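Local coordinates for carbohydrate binding protein (PDB 3HZB) that binds calcium ions through a betagamma-crystallin domain that is one part of a larger protein, which probably also binds carbohydrate, at residues 73-76 / 77-81. Residues are numbered along the deposited sequence; the frame is centred on the assembly and turned at random.
Sequences TTWN and DKVSS. With CA (calcium ion), chain M; CA (calcium ion), chain L.
Trp-75 and Lys-78 close a tight turn that opens the Asn-Asp-Lys-Val-Ser-Ser calcium-binding motif of this betagamma-crystallin Greek key, which runs into strand 81-86. The backbone angles at Asn-76 and Asp-77 are close to those of a type II turn, but the closing bond, Lys-78 N to Trp-75 O, is weak at 3.3 Å and bent to 132°. A water reinforces it, donating to Trp-75 O at 2.8 Å and accepting from Val-79 N at 2.9 Å, thus bridging the turn to the residue beyond it.

Metal ligation divides between two calcium ions. Asp-77 binds one through a single carboxylate oxygen, OD1, at 2.5 Å; its OD2 accepts a hydrogen bond, at 2.6 Å, from a water bound to the same ion. Asn-76 runs alongside Asp-77, its amide plane turned 38° from the carboxylate, and its OD1 is hydrogen-bonded to Ser-39 OG, itself a ligand of this ion, consistent with a second-shell role. Lys-7 and Asp-37 add backbone oxygens to this site. Lys-78 O, at 2.5 Å, and Ser-80 OG, at 2.6 Å, bind the second calcium, whose site Asp-36 and Gln-53 O help complete.

Apolar packing lies on the buried side, where Val-79 CG2 meets the indole edge at Trp-75 CE3, 3.9 Å away, and both side chains rest on Leu-51. With CG2 beside the backbone N (CG1 anti, chi1 177°), Val-79 offers this one methyl to the ring, near its plane.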
loop_
_atom_site.group_PDB
_atom_site.type_symbol
_atom_site.label_atom_id
_atom_site.label_comp_id
_atom_site.label_asym_id
_atom_site.label_seq_id
_atom_site.Cartn_x
_atom_site.Cartn_y
_atom_site.Cartn_z
ATOM N N THR B 73 3.846 -17.709 5.141
ATOM C CA THR B 73 4.716 -18.875 5.036
ATOM C C THR B 73 4.790 -19.468 3.635
ATOM O O THR B 73 5.811 -20.033 3.248
ATOM C CB THR B 73 4.265 -19.986 5.999
ATOM O OG1 THR B 73 4.205 -19.464 7.331
ATOM C CG2 THR B 73 5.241 -21.150 5.961
ATOM N N THR B 74 3.702 -19.347 2.883
ATOM C CA THR B 74 3.646 -19.887 1.533
ATOM C C THR B 74 4.427 -19.045 0.529
ATOM O O THR B 74 4.957 -19.573 -0.452
ATOM C CB THR B 74 2.185 -19.996 1.040
ATOM O OG1 THR B 74 1.448 -20.859 1.913
ATOM C CG2 THR B 74 2.134 -20.565 -0.370
ATOM N N TRP B 75 4.516 -17.744 0.777
ATOM C CA TRP B 75 5.203 -16.871 -0.162
ATOM C C TRP B 75 6.479 -16.186 0.282
ATOM O O TRP B 75 7.232 -15.695 -0.557
ATOM C CB TRP B 75 4.228 -15.821 -0.687
ATOM C CG TRP B 75 3.228 -16.430 -1.592
ATOM C CD1 TRP B 75 1.988 -16.896 -1.257
ATOM C CD2 TRP B 75 3.410 -16.723 -2.978
ATOM N NE1 TRP B 75 1.385 -17.463 -2.355
ATOM C CE2 TRP B 75 2.236 -17.372 -3.425
ATOM C CE3 TRP B 75 4.453 -16.503 -3.889
ATOM C CZ2 TRP B 75 2.076 -17.803 -4.745
ATOM C CZ3 TRP B 75 4.293 -16.932 -5.205
ATOM C CH2 TRP B 75 3.113 -17.574 -5.618
ATOM N N ASN B 76 6.732 -16.143 1.584
ATOM C CA ASN B 76 7.942 -15.492 2.068
ATOM C C ASN B 76 9.183 -16.275 1.656
ATOM O O ASN B 76 9.258 -17.486 1.855
ATOM C CB ASN B 76 7.915 -15.355 3.587
ATOM C CG ASN B 76 9.102 -14.587 4.106
ATOM O OD1 ASN B 76 9.315 -13.434 3.731
ATOM N ND2 ASN B 76 9.893 -15.221 4.964
ATOM N N ASP B 77 10.156 -15.573 1.082
ATOM C CA ASP B 77 11.393 -16.201 0.630
ATOM C C ASP B 77 11.119 -17.342 -0.341
ATOM O O ASP B 77 11.786 -18.373 -0.292
ATOM C CB ASP B 77 12.188 -16.738 1.823
ATOM C CG ASP B 77 12.646 -15.639 2.748
ATOM O OD1 ASP B 77 12.707 -14.486 2.282
ATOM O OD2 ASP B 77 12.955 -15.920 3.925
ATOM N N LYS B 78 10.142 -17.148 -1.221
ATOM C CA LYS B 78 9.782 -18.171 -2.190
ATOM C C LYS B 78 9.566 -17.613 -3.596
ATOM O O LYS B 78 9.468 -18.367 -4.547
ATOM C CB LYS B 78 8.500 -18.890 -1.745
ATOM C CG LYS B 78 8.636 -19.726 -0.485
ATOM C CD LYS B 78 9.561 -20.909 -0.712
ATOM C CE LYS B 78 9.675 -21.784 0.526
ATOM N NZ LYS B 78 10.672 -22.874 0.314
ATOM N N VAL B 79 9.480 -16.298 -3.738
ATOM C CA VAL B 79 9.242 -15.722 -5.060
ATOM C C VAL B 79 10.435 -15.883 -6.002
ATOM O O VAL B 79 11.571 -15.559 -5.642
ATOM C CB VAL B 79 8.859 -14.231 -4.941
ATOM C CG1 VAL B 79 8.684 -13.618 -6.326
ATOM C CG2 VAL B 79 7.557 -14.103 -4.149
ATOM N N SER B 80 10.165 -16.395 -7.206
ATOM C CA SER B 80 11.202 -16.615 -8.214
ATOM C C SER B 80 11.014 -15.810 -9.493
ATOM O O SER B 80 11.936 -15.692 -10.300
ATOM C CB SER B 80 11.303 -18.098 -8.551
ATOM O OG SER B 80 11.909 -18.789 -7.478
ATOM N N SER B 81 9.810 -15.281 -9.686
ATOM C CA SER B 81 9.516 -14.438 -10.837
ATOM C C SER B 81 8.274 -13.615 -10.528
ATOM O O SER B 81 7.439 -14.008 -9.706
ATOM C CB SER B 81 9.342 -15.261 -12.126
ATOM O OG SER B 81 8.309 -16.215 -12.029
HETATM CA CA CA M . 10.881 -20.192 -5.602
HETATM CA CA CA L . 13.499 -12.190 3.024
HETATM O O HOH W 1 9.352 -14.201 -1.671
HETATM O O HOH W 2 13.184 -13.663 5.184
HETATM O O HOH W 3 15.974 -12.977 2.995
HETATM O O HOH W 4 14.205 -11.262 5.537
HETATM O O HOH W 5 9.098 -21.649 -4.283
HETATM O O HOH W 6 12.367 -22.393 -4.676
#